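Local coordinates for lipoxygenase (PDB 5EK8), which probably adds molecular oxygen to polyunsaturated fatty acids at a non-heme iron centre, acting as a 9R-lipoxygenase, at residues N53-L59 / G96-Y102; D280-T286 / P316-H322; W440-P445 / A456-W460. One frame throughout, in Å; residues are numbered along the deposited sequence.

Interaction 1: residues N53-L59 / G96-Y102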
loop_
_atom_site.group_PDB
_atom_site.type_symbol
_atom_site.label_atom_id
_atom_site.label_comp_id
_atom_site.label_asym_id
_atom_site.label_seq_id
_atom_site.Cartn_x
_atom_site.Cartn_y
_atom_site.Cartn_z
ATOM N N ASN A 53 -30.877 32.415 12.973
ATOM C CA ASN A 53 -31.753 31.256 12.887
ATOM C C ASN A 53 -30.925 29.999 13.166
ATOM O O ASN A 53 -29.699 30.076 13.268
ATOM C CB ASN A 53 -32.415 31.205 11.506
ATOM C CG ASN A 53 -33.591 30.251 11.449
ATOM O OD1 ASN A 53 -33.495 29.092 11.860
ATOM N ND2 ASN A 53 -34.718 30.739 10.936
ATOM N N LYS A 54 -31.573 28.844 13.298
ATOM C CA LYS A 54 -30.830 27.628 13.618
ATOM C C LYS A 54 -31.311 26.388 12.861
ATOM O O LYS A 54 -32.483 26.266 12.497
ATOM C CB LYS A 54 -30.873 27.368 15.130
ATOM C CG LYS A 54 -31.656 26.134 15.548
ATOM C CD LYS A 54 -31.389 25.773 17.000
ATOM C CE LYS A 54 -31.786 26.896 17.942
ATOM N NZ LYS A 54 -31.680 26.477 19.366
ATOM N N ALA A 55 -30.372 25.479 12.621
ATOM C CA ALA A 55 -30.647 24.195 11.998
ATOM C C ALA A 55 -30.016 23.086 12.834
ATOM O O ALA A 55 -28.848 23.167 13.198
ATOM C CB ALA A 55 -30.115 24.163 10.573
ATOM N N THR A 56 -30.787 22.053 13.148
ATOM C CA THR A 56 -30.282 20.997 14.014
ATOM C C THR A 56 -30.383 19.632 13.366
ATOM O O THR A 56 -31.048 19.461 12.338
ATOM C CB THR A 56 -31.038 20.946 15.355
ATOM O OG1 THR A 56 -32.424 20.675 15.115
ATOM C CG2 THR A 56 -30.898 22.262 16.107
ATOM N N GLY A 57 -29.718 18.655 13.973
ATOM C CA GLY A 57 -29.847 17.287 13.503
ATOM C C GLY A 57 -28.762 16.356 13.994
ATOM O O GLY A 57 -27.979 16.711 14.867
ATOM N N GLN A 58 -28.724 15.152 13.435
ATOM C CA GLN A 58 -27.695 14.183 13.781
ATOM C C GLN A 58 -27.237 13.418 12.550
ATOM O O GLN A 58 -28.055 12.963 11.753
ATOM C CB GLN A 58 -28.199 13.208 14.844
ATOM C CG GLN A 58 -27.174 12.161 15.244
ATOM C CD GLN A 58 -27.699 11.200 16.290
ATOM O OE1 GLN A 58 -28.878 10.848 16.289
ATOM N NE2 GLN A 58 -26.825 10.774 17.192
ATOM N N LEU A 59 -25.925 13.282 12.400
ATOM C CA LEU A 59 -25.352 12.578 11.260
ATOM C C LEU A 59 -24.718 11.254 11.667
ATOM O O LEU A 59 -23.990 11.181 12.654
ATOM C CB LEU A 59 -24.313 13.452 10.561
ATOM C CG LEU A 59 -24.816 14.787 10.013
ATOM C CD1 LEU A 59 -23.742 15.445 9.154
ATOM C CD2 LEU A 59 -26.110 14.599 9.228
ATOM N N GLY A 96 -22.502 12.984 16.782
ATOM C CA GLY A 96 -22.889 13.368 15.436
ATOM C C GLY A 96 -23.997 14.400 15.409
ATOM O O GLY A 96 -24.498 14.757 14.344
ATOM N N ARG A 97 -24.381 14.882 16.585
ATOM C CA ARG A 97 -25.434 15.884 16.693
ATOM C C ARG A 97 -24.885 17.287 16.437
ATOM O O ARG A 97 -23.731 17.581 16.745
ATOM C CB ARG A 97 -26.102 15.815 18.068
ATOM C CG ARG A 97 -26.907 14.548 18.301
ATOM C CD ARG A 97 -27.667 14.600 19.616
ATOM N NE ARG A 97 -28.631 13.507 19.727
ATOM C CZ ARG A 97 -28.382 12.340 20.312
ATOM N NH1 ARG A 97 -27.196 12.098 20.854
ATOM N NH2 ARG A 97 -29.327 11.410 20.356
ATOM N N PHE A 98 -25.718 18.149 15.868
ATOM C CA PHE A 98 -25.293 19.502 15.554
ATOM C C PHE A 98 -26.416 20.518 15.712
ATOM O O PHE A 98 -27.599 20.229 15.446
ATOM C CB PHE A 98 -24.731 19.569 14.129
ATOM C CG PHE A 98 -25.750 19.296 13.060
ATOM C CD1 PHE A 98 -26.502 20.326 12.521
ATOM C CD2 PHE A 98 -25.957 18.008 12.597
ATOM C CE1 PHE A 98 -27.438 20.081 11.545
ATOM C CE2 PHE A 98 -26.890 17.758 11.616
ATOM C CZ PHE A 98 -27.632 18.796 11.091
ATOM N N GLU A 99 -26.008 21.714 16.131
ATOM C CA GLU A 99 -26.887 22.861 16.293
ATOM C C GLU A 99 -26.255 24.074 15.605
ATOM O O GLU A 99 -25.659 24.933 16.258
ATOM C CB GLU A 99 -27.131 23.138 17.779
ATOM C CG GLU A 99 -28.263 24.106 18.081
ATOM C CD GLU A 99 -28.477 24.292 19.574
ATOM O OE1 GLU A 99 -27.797 23.595 20.360
ATOM O OE2 GLU A 99 -29.321 25.130 19.960
ATOM N N ILE A 100 -26.377 24.119 14.283
ATOM C CA ILE A 100 -25.814 25.191 13.459
ATOM C C ILE A 100 -26.592 26.499 13.559
ATOM O O ILE A 100 -27.807 26.517 13.403
ATOM C CB ILE A 100 -25.778 24.797 11.964
ATOM C CG1 ILE A 100 -25.191 23.397 11.769
ATOM C CG2 ILE A 100 -25.010 25.835 11.153
ATOM C CD1 ILE A 100 -23.707 23.313 11.997
ATOM N N TYR A 101 -25.890 27.598 13.803
ATOM C CA TYR A 101 -26.515 28.910 13.715
ATOM C C TYR A 101 -26.281 29.504 12.330
ATOM O O TYR A 101 -25.138 29.754 11.940
ATOM C CB TYR A 101 -25.977 29.843 14.800
ATOM C CG TYR A 101 -26.394 29.440 16.197
ATOM C CD1 TYR A 101 -27.602 29.875 16.734
ATOM C CD2 TYR A 101 -25.587 28.620 16.975
ATOM C CE1 TYR A 101 -27.993 29.506 18.010
ATOM C CE2 TYR A 101 -25.969 28.246 18.252
ATOM C CZ TYR A 101 -27.174 28.693 18.765
ATOM O OH TYR A 101 -27.558 28.326 20.034
ATOM N N TYR A 102 -27.361 29.713 11.583
ATOM C CA TYR A 102 -27.245 30.303 10.252
ATOM C C TYR A 102 -28.117 31.543 10.094
ATOM O O TYR A 102 -29.125 31.702 10.781
ATOM C CB TYR A 102 -27.588 29.270 9.170
ATOM C CG TYR A 102 -29.058 28.924 9.029
ATOM C CD1 TYR A 102 -29.859 29.576 8.098
ATOM C CD2 TYR A 102 -29.636 27.925 9.804
ATOM C CE1 TYR A 102 -31.194 29.259 7.955
ATOM C CE2 TYR A 102 -30.975 27.598 9.666
ATOM C CZ TYR A 102 -31.748 28.270 8.739
ATOM O OH TYR A 102 -33.078 27.956 8.592
#

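Interaction 2: residues D280-T286 / P316-H322. With NA (sodium ion), chain C.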
loop_
_atom_site.group_PDB
_atom_site.type_symbol
_atom_site.label_atom_id
_atom_site.label_comp_id
_atom_site.label_asym_id
_atom_site.label_seq_id
_atom_site.Cartn_x
_atom_site.Cartn_y
_atom_site.Cartn_z
ATOM N N ASP A 280 2.267 -26.022 -2.053
ATOM C CA ASP A 280 1.319 -27.137 -2.017
ATOM C C ASP A 280 -0.118 -26.675 -1.762
ATOM O O ASP A 280 -1.078 -27.354 -2.138
ATOM C CB ASP A 280 1.727 -28.155 -0.952
ATOM C CG ASP A 280 3.059 -28.806 -1.250
ATOM O OD1 ASP A 280 3.722 -29.275 -0.301
ATOM O OD2 ASP A 280 3.448 -28.842 -2.435
ATOM N N ASN A 281 -0.248 -25.505 -1.142
ATOM C CA ASN A 281 -1.542 -24.935 -0.780
ATOM C C ASN A 281 -2.297 -24.249 -1.924
ATOM O O ASN A 281 -3.466 -23.895 -1.776
ATOM C CB ASN A 281 -1.346 -23.921 0.344
ATOM C CG ASN A 281 -2.202 -24.214 1.546
ATOM O OD1 ASN A 281 -2.531 -25.366 1.830
ATOM N ND2 ASN A 281 -2.573 -23.165 2.267
ATOM N N TYR A 282 -1.631 -24.053 -3.059
ATOM C CA TYR A 282 -2.149 -23.136 -4.075
ATOM C C TYR A 282 -2.359 -23.752 -5.453
ATOM O O TYR A 282 -1.698 -24.721 -5.834
ATOM C CB TYR A 282 -1.216 -21.932 -4.181
ATOM C CG TYR A 282 -0.863 -21.387 -2.821
ATOM C CD1 TYR A 282 -1.813 -20.722 -2.056
ATOM C CD2 TYR A 282 0.406 -21.561 -2.283
ATOM C CE1 TYR A 282 -1.511 -20.233 -0.799
ATOM C CE2 TYR A 282 0.724 -21.068 -1.024
ATOM C CZ TYR A 282 -0.243 -20.408 -0.286
ATOM O OH TYR A 282 0.059 -19.918 0.965
ATOM N N GLU A 283 -3.304 -23.177 -6.188
ATOM C CA GLU A 283 -3.640 -23.646 -7.522
ATOM C C GLU A 283 -2.675 -23.098 -8.577
ATOM O O GLU A 283 -2.565 -21.886 -8.766
ATOM C CB GLU A 283 -5.077 -23.256 -7.869
ATOM C CG GLU A 283 -5.613 -23.924 -9.115
ATOM C CD GLU A 283 -6.960 -23.374 -9.537
ATOM O OE1 GLU A 283 -7.391 -22.349 -8.967
ATOM O OE2 GLU A 283 -7.587 -23.968 -10.440
ATOM N N LYS A 284 -1.974 -24.003 -9.252
ATOM C CA LYS A 284 -1.078 -23.639 -10.340
ATOM C C LYS A 284 -1.891 -23.331 -11.587
ATOM O O LYS A 284 -2.905 -23.985 -11.835
ATOM C CB LYS A 284 -0.082 -24.770 -10.623
ATOM C CG LYS A 284 1.038 -24.384 -11.568
ATOM C CD LYS A 284 2.085 -25.478 -11.695
ATOM C CE LYS A 284 1.569 -26.648 -12.504
ATOM N NZ LYS A 284 1.178 -26.256 -13.879
ATOM N N ASP A 285 -1.457 -22.340 -12.369
ATOM C CA ASP A 285 -2.082 -22.093 -13.666
ATOM C C ASP A 285 -1.549 -23.118 -14.658
ATOM O O ASP A 285 -0.679 -23.918 -14.320
ATOM C CB ASP A 285 -1.851 -20.647 -14.160
ATOM C CG ASP A 285 -0.379 -20.326 -14.465
ATOM O OD1 ASP A 285 0.141 -19.352 -13.876
ATOM O OD2 ASP A 285 0.246 -20.997 -15.315
ATOM N N THR A 286 -2.071 -23.103 -15.877
ATOM C CA THR A 286 -1.703 -24.120 -16.855
ATOM C C THR A 286 -0.387 -23.829 -17.583
ATOM O O THR A 286 0.234 -24.743 -18.125
ATOM C CB THR A 286 -2.806 -24.295 -17.908
ATOM O OG1 THR A 286 -3.025 -23.048 -18.579
ATOM C CG2 THR A 286 -4.098 -24.751 -17.250
ATOM N N PRO A 316 3.399 -30.763 -14.781
ATOM C CA PRO A 316 2.575 -29.782 -15.495
ATOM C C PRO A 316 1.089 -30.012 -15.233
ATOM O O PRO A 316 0.320 -29.051 -15.162
ATOM C CB PRO A 316 2.929 -30.027 -16.963
ATOM C CG PRO A 316 4.301 -30.602 -16.922
ATOM C CD PRO A 316 4.365 -31.430 -15.671
ATOM N N ASP A 317 0.714 -31.280 -15.073
ATOM C CA ASP A 317 -0.646 -31.688 -14.709
ATOM C C ASP A 317 -1.113 -31.179 -13.344
ATOM O O ASP A 317 -2.268 -30.785 -13.186
ATOM C CB ASP A 317 -0.755 -33.215 -14.715
ATOM C CG ASP A 317 -1.162 -33.767 -16.058
ATOM O OD1 ASP A 317 -0.908 -34.966 -16.307
ATOM O OD2 ASP A 317 -1.737 -33.004 -16.865
ATOM N N SER A 318 -0.217 -31.209 -12.363
ATOM C CA SER A 318 -0.566 -30.909 -10.976
ATOM C C SER A 318 -1.052 -29.470 -10.751
ATOM O O SER A 318 -0.321 -28.621 -10.237
ATOM C CB SER A 318 0.637 -31.209 -10.079
ATOM O OG SER A 318 0.939 -32.595 -10.110
ATOM N N LEU A 319 -2.306 -29.219 -11.113
ATOM C CA LEU A 319 -2.887 -27.887 -11.005
ATOM C C LEU A 319 -3.408 -27.600 -9.608
ATOM O O LEU A 319 -2.975 -26.652 -8.953
ATOM C CB LEU A 319 -4.022 -27.722 -12.014
ATOM C CG LEU A 319 -3.669 -27.955 -13.479
ATOM C CD1 LEU A 319 -4.871 -27.658 -14.360
ATOM C CD2 LEU A 319 -2.464 -27.102 -13.871
ATOM N N ALA A 320 -4.347 -28.431 -9.165
ATOM C CA ALA A 320 -5.008 -28.254 -7.874
ATOM C C ALA A 320 -4.026 -28.329 -6.706
ATOM O O ALA A 320 -3.000 -29.000 -6.804
ATOM C CB ALA A 320 -6.102 -29.297 -7.711
ATOM N N PRO A 321 -4.333 -27.629 -5.600
ATOM C CA PRO A 321 -3.506 -27.739 -4.394
ATOM C C PRO A 321 -3.343 -29.186 -3.945
ATOM O O PRO A 321 -4.290 -29.967 -4.049
ATOM C CB PRO A 321 -4.289 -26.929 -3.357
ATOM C CG PRO A 321 -5.061 -25.947 -4.156
ATOM C CD PRO A 321 -5.413 -26.640 -5.438
ATOM N N HIS A 322 -2.141 -29.528 -3.485
ATOM C CA HIS A 322 -1.811 -30.859 -2.960
ATOM C C HIS A 322 -1.838 -31.950 -4.030
ATOM O O HIS A 322 -1.921 -33.140 -3.719
ATOM C CB HIS A 322 -2.746 -31.220 -1.801
ATOM C CG HIS A 322 -2.981 -30.083 -0.861
ATOM N ND1 HIS A 322 -1.988 -29.573 -0.051
ATOM C CD2 HIS A 322 -4.079 -29.329 -0.630
ATOM C CE1 HIS A 322 -2.471 -28.563 0.648
ATOM N NE2 HIS A 322 -3.739 -28.397 0.321
HETATM NA NA NA C . -1.074 -17.120 -13.806
#

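Interaction 3: residues W440-P445 / A456-W460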
loop_
_atom_site.group_PDB
_atom_site.type_symbol
_atom_site.label_atom_id
_atom_site.label_comp_id
_atom_site.label_asym_id
_atom_site.label_seq_id
_atom_site.Cartn_x
_atom_site.Cartn_y
_atom_site.Cartn_z
ATOM N N TRP A 440 4.777 -5.770 17.595
ATOM C CA TRP A 440 5.511 -5.916 16.347
ATOM C C TRP A 440 6.794 -5.087 16.383
ATOM O O TRP A 440 6.777 -3.914 16.755
ATOM C CB TRP A 440 4.634 -5.504 15.160
ATOM C CG TRP A 440 5.199 -5.876 13.820
ATOM C CD1 TRP A 440 4.858 -6.955 13.060
ATOM C CD2 TRP A 440 6.201 -5.165 13.082
ATOM N NE1 TRP A 440 5.582 -6.961 11.893
ATOM C CE2 TRP A 440 6.418 -5.875 11.883
ATOM C CE3 TRP A 440 6.935 -3.999 13.318
ATOM C CZ2 TRP A 440 7.341 -5.459 10.925
ATOM C CZ3 TRP A 440 7.850 -3.589 12.369
ATOM C CH2 TRP A 440 8.042 -4.314 11.185
ATOM N N GLN A 441 7.903 -5.708 15.997
ATOM C CA GLN A 441 9.190 -5.023 15.917
ATOM C C GLN A 441 10.042 -5.634 14.802
ATOM O O GLN A 441 9.930 -6.829 14.521
ATOM C CB GLN A 441 9.922 -5.089 17.258
ATOM C CG GLN A 441 10.180 -6.496 17.751
ATOM C CD GLN A 441 10.868 -6.526 19.097
ATOM O OE1 GLN A 441 11.235 -5.485 19.642
ATOM N NE2 GLN A 441 11.047 -7.726 19.643
ATOM N N PRO A 442 10.882 -4.812 14.148
ATOM C CA PRO A 442 11.697 -5.286 13.023
ATOM C C PRO A 442 12.695 -6.369 13.419
ATOM O O PRO A 442 13.151 -6.405 14.565
ATOM C CB PRO A 442 12.432 -4.021 12.563
ATOM C CG PRO A 442 11.618 -2.887 13.078
ATOM C CD PRO A 442 11.054 -3.369 14.381
ATOM N N ARG A 443 13.021 -7.241 12.468
ATOM C CA ARG A 443 13.998 -8.309 12.676
ATOM C C ARG A 443 15.357 -7.761 13.104
ATOM O O ARG A 443 15.661 -6.592 12.877
ATOM C CB ARG A 443 14.155 -9.135 11.398
ATOM C CG ARG A 443 14.781 -8.355 10.244
ATOM C CD ARG A 443 14.469 -8.984 8.889
ATOM N NE ARG A 443 13.046 -8.909 8.561
ATOM C CZ ARG A 443 12.517 -9.338 7.418
ATOM N NH1 ARG A 443 13.292 -9.873 6.483
ATOM N NH2 ARG A 443 11.212 -9.226 7.204
ATOM N N GLN A 444 16.174 -8.608 13.722
ATOM C CA GLN A 444 17.527 -8.218 14.107
ATOM C C GLN A 444 18.555 -8.721 13.091
ATOM O O GLN A 444 18.335 -9.743 12.435
ATOM C CB GLN A 444 17.855 -8.742 15.507
ATOM C CG GLN A 444 17.053 -8.076 16.609
ATOM C CD GLN A 444 17.211 -6.567 16.610
ATOM O OE1 GLN A 444 18.295 -6.043 16.353
ATOM N NE2 GLN A 444 16.123 -5.858 16.892
ATOM N N PRO A 445 19.678 -7.995 12.949
ATOM C CA PRO A 445 20.708 -8.334 11.962
ATOM C C PRO A 445 21.378 -9.677 12.227
ATOM O O PRO A 445 21.954 -9.869 13.295
ATOM C CB PRO A 445 21.720 -7.192 12.103
ATOM C CG PRO A 445 20.956 -6.074 12.719
ATOM C CD PRO A 445 19.993 -6.735 13.646
ATOM N N ALA A 456 16.394 -1.033 9.032
ATOM C CA ALA A 456 15.071 -1.122 9.635
ATOM C C ALA A 456 15.091 -0.777 11.118
ATOM O O ALA A 456 14.223 -0.054 11.598
ATOM C CB ALA A 456 14.495 -2.515 9.426
ATOM N N ASN A 457 16.080 -1.285 11.845
ATOM C CA ASN A 457 16.174 -0.998 13.273
ATOM C C ASN A 457 16.512 0.465 13.551
ATOM O O ASN A 457 15.944 1.078 14.465
ATOM C CB ASN A 457 17.203 -1.912 13.935
ATOM C CG ASN A 457 16.588 -3.199 14.449
ATOM O OD1 ASN A 457 15.995 -3.228 15.530
ATOM N ND2 ASN A 457 16.720 -4.271 13.674
ATOM N N LEU A 458 17.424 1.027 12.759
ATOM C CA LEU A 458 17.747 2.449 12.859
ATOM C C LEU A 458 16.490 3.297 12.663
ATOM O O LEU A 458 16.162 4.174 13.485
ATOM C CB LEU A 458 18.802 2.831 11.825
ATOM C CG LEU A 458 19.871 3.850 12.227
ATOM C CD1 LEU A 458 20.777 4.129 11.041
ATOM C CD2 LEU A 458 19.264 5.144 12.766
ATOM N N TYR A 459 15.781 3.017 11.572
ATOM C CA TYR A 459 14.548 3.735 11.269
ATOM C C TYR A 459 13.526 3.566 12.383
ATOM O O TYR A 459 12.806 4.502 12.724
ATOM C CB TYR A 459 13.948 3.264 9.945
ATOM C CG TYR A 459 12.848 4.170 9.451
ATOM C CD1 TYR A 459 13.109 5.503 9.165
ATOM C CD2 TYR A 459 11.551 3.700 9.279
ATOM C CE1 TYR A 459 12.116 6.344 8.719
ATOM C CE2 TYR A 459 10.545 4.535 8.832
ATOM C CZ TYR A 459 10.835 5.862 8.552
ATOM O OH TYR A 459 9.853 6.719 8.100
ATOM N N TRP A 460 13.477 2.364 12.947
ATOM C CA TRP A 460 12.541 2.051 14.012
ATOM C C TRP A 460 12.819 2.909 15.233
ATOM O O TRP A 460 11.890 3.414 15.859
ATOM C CB TRP A 460 12.615 0.567 14.375
ATOM C CG TRP A 460 11.573 0.140 15.364
ATOM C CD1 TRP A 460 11.761 -0.137 16.683
ATOM C CD2 TRP A 460 10.175 -0.049 15.109
ATOM N NE1 TRP A 460 10.570 -0.494 17.267
ATOM C CE2 TRP A 460 9.581 -0.449 16.322
ATOM C CE3 TRP A 460 9.371 0.080 13.974
ATOM C CZ2 TRP A 460 8.218 -0.720 16.432
ATOM C CZ3 TRP A 460 8.022 -0.188 14.083
ATOM C CH2 TRP A 460 7.457 -0.584 15.304
#

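Interaction 1: residues N53-L59 / G96-Y102
Residues 53-59 and 96-102 form an antiparallel strand pair, their directions 153° apart, in the small sheet of the N-terminal beta-sandwich. The hydrogen-bonded pairs are Asn53 with Tyr102, Ala55 with Ile100 and Gly57 with Phe98; beyond them Leu59 N reaches Gly96 O at 2.8 Å. Gly57 and Phe98 carry the contact. With chi1 at 66°, the Phe98 side chain stands between its own backbone N and carbonyl carbon, which folds the ring across to the neighbouring strand. Gly57 CA then lies over the ring face, 3.9 Å from its centroid, in a CH-pi contact, where a CB on Gly57 would run into Phe98 CZ. The same ring touches Leu59, whose CG is 4.0 Å from Phe98 CE2, and packs on Leu73 and Leu117 of the facing sheet. With Phe98 reduced to an alanine, the Gly57 backbone would probably lose its cover and a gap would open toward Leu73 and Leu117. Tyr102 folds over in the same way: Asn53 CB sits 4.2 Å from its ring centroid, the amide and ring stack 26° from parallel, and Asn53 ND2 is held by Gln150 O. On the other face of the sheet, Lys54 NZ meets the anti side of Glu99 OE2 in a 2.8 Å salt bridge. There too Gln58 NE2, which donates to Asn95 O, lies over the guanidinium face of Arg97, 3.8 Å from its CZ. A cross-strand glycine roofed by an aromatic ring is the classic 'aromatic rescue' pair of antiparallel sheets, set here in a sandwich consistent with a PLAT domain.

Interaction 2: residues D280-T286 / P316-H322
Lys284 and Leu319 supply the central backbone bond between these two loops: Lys284 N to Leu319 O, 2.8 Å. A second, weak one runs from His322 N to Asp280 O. The third bond across the contact comes from the lysine side chain. It leaves extended, then bends at chi3 (73°) and chi4 (60°), curling NZ back to Pro316 O at 3.2 Å; inside its own segment NZ also bonds Asp285 O at 3.0 Å. Van der Waals contacts surround these bonds. Leu319 crosses Lys284 at about a right angle, with CD2 3.7 Å from NZ, while the Pro321 ring lies against the backbone of the other loop, its CG 3.7 Å from Tyr282 C. Around His322, Asp280 O sits over one ring face and Asn281 OD1 comes to the edge, 3.4 Å from CE1. The metal bond lies on the far side: Asp285 OD1 coordinates sodium at 2.5 Å, together with carbonyls of Val414, Gly417 and Leu419. The same oxygen is hydrogen-bonded to His288. Asp285 thus offers its carboxylate to one cation and its carbonyl to another, and the carbonyls of Pro316 and Asp285 probably help to offset the charge of the buried lysine.

Interaction 3: residues W440-P445 / A456-W460
Trp440 and Trp460 both set their indoles opposite the backbone N, with chi1 at -168° and -174°, and this swings the two ring systems together beside Pro442. The indoles meet obliquely, six-membered ring planes 58° apart, and touch through Trp440 CZ3 and Trp460 CZ3 at 3.8 Å. Pro442 completes the group: its CD sits over a face of Trp460, 3.6 Å from the centroid of the five-membered ring, a CH-pi contact in which the pyrrolidine crosses the indole at about a right angle. On the helix side Pro442 CB also reaches Ala456 CB at 4.0 Å, so the proline rests against successive turns of helix 451-473.

The polar half of the contact is built on Asn457. Its ND2 gives a weak bond to Arg443 O at 2.7 Å and also bonds Ala453 O, one turn back in the helix; its OD1 accepts from Gln444 NE2 at 3.0 Å. Gln444 starts out away from the helix, and its chain bends at chi2, which brings the amide back to it. The two amides are not coplanar, and the donor NE2 is tilted out of the Asn457 carbonyl plane. Both polar ends of Asn457 are therefore used, which probably helps to set the rotation of its amide against the incoming loop.

Beyond the two segments, Trp440 packs edge-to-face with His561 and His565 of helix 549-574, and Gln557 of that helix bonds Trp440 O. The same helix supplies the iron ligands His570 and Asn574, and the side chain of Trp440 lies about 12 Å from that of His570. The arrangement is a loop-to-helix junction of the largely helical lipoxygenase catalytic domain, built on a proline-tryptophan CH-pi contact.

The three contacts follow one another along the chain and hold no element in common. Interaction 1, about 49 Å centre to centre from interaction 3 and 60 Å from interaction 2, is regular sheet: a backbone ladder with a buried aromatic face and a more exposed charged one. Interaction 2 is irregular, joining two loops on the opposite side of the chain's centre by a few backbone bonds and by a lysine that reaches carbonyl oxygens, with a sodium site on its outer side. Interaction 3 lies nearest the centre and is the one tied to the iron-bearing helix, its indoles buried while Gln444 stays exposed. Even interactions 2 and 3 remain separate, their nearest atoms about 17 Å apart.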